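Local coordinates for 2S Albumin protein (Dolichos, PDB 6IX1) that is a seed albumin with a four-bladed hemopexin-type beta-propeller fold, probably serving in storage or ligand binding in the seed, at residues D119-R123 against I171-A176. Numbering follows the deposited sequence.
Sequences DSAFR and IDASFA
S174 reaches across to A121 where the innermost strands of two neighbouring blades of the hemopexin-type propeller run side by side, 120-123 and 173-176, their axes 5.1 Å apart at closest approach and 3° from parallel. No backbone hydrogen bond joins them; each strand pairs antiparallel within its own blade, with 129-134 and 182-187, so side chains and water bridge the blades. The packing is tightest in the middle. S174 OG, held between its backbone N and carbonyl carbon (chi1 51°), donates to A121 O at 2.8 Å, well above the carbonyl plane, and lies 2.7 Å from S120 OG, which donates to it, although the position of S120 OG is less certain. An alanine in place of S174 would probably leave A121 O without this donor and take away the less certain partner of the S120 hydroxyl. I171 CG2 packs 3.8 Å from S120 CB. F122 starts toward the partner strand, but its ring swings off to meet Y131 and F196. The ends are looser and bridged by water: one water accepts a hydrogen bond from I171 N and lies 2.9 Å from D119 OD2, whose carboxylate also accepts from G135 N, while beyond F122 another accepts from both R123 N and A176 N. Back at the centre, S174 OG sits 3.7 Å from F122 CD2, at the ring's edge and in its plane.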
ATOM      1  N   ASP A 119      -1.588   5.114   7.412  1.00  7.36           N
ATOM      2  CA  ASP A 119      -1.694   3.660   7.634  1.00  7.45           C
ATOM      3  C   ASP A 119      -1.560   2.901   6.325  1.00  7.35           C
ATOM      4  O   ASP A 119      -0.912   1.829   6.354  1.00  8.46           O
ATOM      5  CB  ASP A 119      -3.056   3.322   8.235  1.00  7.80           C
ATOM      6  CG  ASP A 119      -3.289   3.772   9.678  1.00  8.75           C
ATOM      7  OD1 ASP A 119      -2.273   4.090  10.366  1.00 10.50           O
ATOM      8  OD2 ASP A 119      -4.446   3.867  10.088  1.00 10.48           O
ATOM      9  N   SER A 120      -2.193   3.363   5.283  1.00  7.23           N
ATOM     10  CA  SER A 120      -2.257   2.562   4.067  1.00  7.21           C
ATOM     11  C   SER A 120      -2.569   3.460   2.894  1.00  6.71           C
ATOM     12  O   SER A 120      -3.053   4.596   3.134  1.00  6.61           O
ATOM     13  CB  SER A 120      -3.319   1.472   4.149  1.00  8.22           C
ATOM     14  OG  SER A 120      -3.116   0.443   3.240  1.00  9.62           O
ATOM     15  N   ALA A 121      -2.354   2.973   1.684  1.00  6.37           N
ATOM     16  CA  ALA A 121      -2.617   3.740   0.503  1.00  6.09           C
ATOM     17  C   ALA A 121      -2.755   2.850  -0.700  1.00  7.04           C
ATOM     18  O   ALA A 121      -2.121   1.769  -0.688  1.00  7.94           O
ATOM     19  CB  ALA A 121      -1.514   4.687   0.261  1.00  7.18           C
ATOM     20  N   PHE A 122      -3.427   3.273  -1.751  1.00  6.92           N
ATOM     21  CA  PHE A 122      -3.386   2.484  -2.987  1.00  6.06           C
ATOM     22  C   PHE A 122      -3.666   3.392  -4.137  1.00  6.46           C
ATOM     23  O   PHE A 122      -4.322   4.438  -3.940  1.00  7.23           O
ATOM     24  CB  PHE A 122      -4.305   1.267  -3.001  1.00  6.99           C
ATOM     25  CG  PHE A 122      -5.789   1.478  -3.010  1.00  9.33           C
ATOM     26  CD1 PHE A 122      -6.478   1.677  -4.156  1.00  9.08           C
ATOM     27  CD2 PHE A 122      -6.514   1.482  -1.827  1.00  8.56           C
ATOM     28  CE1 PHE A 122      -7.843   1.802  -4.132  1.00  8.34           C
ATOM     29  CE2 PHE A 122      -7.881   1.554  -1.774  1.00  8.53           C
ATOM     30  CZ  PHE A 122      -8.521   1.783  -2.953  1.00  8.58           C
ATOM     31  N   ARG A 123      -3.190   3.041  -5.305  1.00  7.25           N
ATOM     32  CA  ARG A 123      -3.331   3.835  -6.520  1.00  7.33           C
ATOM     33  C   ARG A 123      -4.711   3.725  -7.126  1.00  8.70           C
ATOM     34  O   ARG A 123      -5.230   2.629  -7.348  1.00  9.18           O
ATOM     35  CB  ARG A 123      -2.258   3.330  -7.477  1.00  7.43           C
ATOM     36  CG  ARG A 123      -2.153   4.064  -8.821  1.00  7.39           C
ATOM     37  CD  ARG A 123      -1.677   5.464  -8.701  1.00  8.48           C
ATOM     38  NE  ARG A 123      -1.296   6.019  -9.961  1.00  9.25           N
ATOM     39  CZ  ARG A 123      -2.086   6.658 -10.846  1.00 10.47           C
ATOM     40  NH1 ARG A 123      -3.340   6.952 -10.511  1.00 13.40           N
ATOM     41  NH2 ARG A 123      -1.639   7.132 -11.976  1.00 12.30           N
ATOM     42  N   ILE A 171      -7.441   0.514   7.795  1.00  8.89           N
ATOM     43  CA  ILE A 171      -6.771  -0.422   6.847  1.00  9.53           C
ATOM     44  C   ILE A 171      -5.284  -0.423   7.215  1.00  8.01           C
ATOM     45  O   ILE A 171      -4.713   0.633   7.402  1.00 11.55           O
ATOM     46  CB  ILE A 171      -7.052   0.028   5.392  1.00  9.90           C
ATOM     47  CG1 ILE A 171      -8.568   0.080   5.145  1.00 11.58           C
ATOM     48  CG2 ILE A 171      -6.329  -0.841   4.406  1.00 10.81           C
ATOM     49  CD1 ILE A 171      -9.003   0.632   3.832  1.00 13.27           C
ATOM     50  N   ASP A 172      -4.663  -1.625   7.331  1.00  7.38           N
ATOM     51  CA  ASP A 172      -3.224  -1.768   7.617  1.00  7.32           C
ATOM     52  C   ASP A 172      -2.366  -1.718   6.349  1.00  8.93           C
ATOM     53  O   ASP A 172      -1.211  -1.324   6.434  1.00 11.46           O
ATOM     54  CB  ASP A 172      -2.935  -3.052   8.372  1.00 10.37           C
ATOM     55  CG  ASP A 172      -3.429  -3.003   9.807  1.00 12.50           C
ATOM     56  OD1 ASP A 172      -3.562  -1.909  10.382  1.00 18.14           O
ATOM     57  OD2 ASP A 172      -3.729  -4.088  10.324  1.00 13.80           O
ATOM     58  N   ALA A 173      -2.883  -2.219   5.212  1.00  7.88           N
ATOM     59  CA  ALA A 173      -2.075  -2.232   3.983  1.00  7.04           C
ATOM     60  C   ALA A 173      -3.033  -2.382   2.814  1.00  7.03           C
ATOM     61  O   ALA A 173      -4.171  -2.885   3.013  1.00  6.96           O
ATOM     62  CB  ALA A 173      -1.044  -3.374   3.977  1.00  7.17           C
ATOM     63  N   SER A 174      -2.606  -2.023   1.625  1.00  5.75           N
ATOM     64  CA  SER A 174      -3.482  -2.139   0.453  1.00  6.42           C
ATOM     65  C   SER A 174      -2.618  -1.996  -0.787  1.00  6.01           C
ATOM     66  O   SER A 174      -1.618  -1.339  -0.734  1.00  6.58           O
ATOM     67  CB  SER A 174      -4.585  -1.042   0.477  1.00  7.66           C
ATOM     68  OG  SER A 174      -4.025   0.284   0.672  1.00  7.40           O
ATOM     69  N   PHE A 175      -3.137  -2.529  -1.859  1.00  5.80           N
ATOM     70  CA  PHE A 175      -2.556  -2.187  -3.170  1.00  7.02           C
ATOM     71  C   PHE A 175      -3.609  -2.319  -4.265  1.00  6.57           C
ATOM     72  O   PHE A 175      -4.555  -3.107  -4.177  1.00  7.08           O
ATOM     73  CB  PHE A 175      -1.321  -3.070  -3.478  1.00  6.47           C
ATOM     74  CG  PHE A 175      -1.589  -4.495  -3.819  1.00  6.27           C
ATOM     75  CD1 PHE A 175      -1.829  -5.413  -2.820  1.00  7.33           C
ATOM     76  CD2 PHE A 175      -1.552  -4.921  -5.138  1.00  7.88           C
ATOM     77  CE1 PHE A 175      -2.049  -6.756  -3.139  1.00  7.45           C
ATOM     78  CE2 PHE A 175      -1.811  -6.255  -5.448  1.00  8.51           C
ATOM     79  CZ  PHE A 175      -2.082  -7.153  -4.474  1.00  8.24           C
ATOM     80  N   ALA A 176      -3.414  -1.557  -5.311  1.00  6.58           N
ATOM     81  CA  ALA A 176      -4.262  -1.671  -6.470  1.00  6.33           C
ATOM     82  C   ALA A 176      -3.849  -2.898  -7.298  1.00  7.50           C
ATOM     83  O   ALA A 176      -2.659  -3.146  -7.477  1.00  8.25           O
ATOM     84  CB  ALA A 176      -4.030  -0.465  -7.348  1.00  8.57           C
TER
HETATM   85  O   HOH W   1      -6.569   3.246   8.177  1.00  9.26           O
HETATM   86  O   HOH W   2       0.420   0.233   7.603  1.00 21.23           O
HETATM   87  O   HOH W   3      -1.328   0.622  -5.068  1.00  8.15           O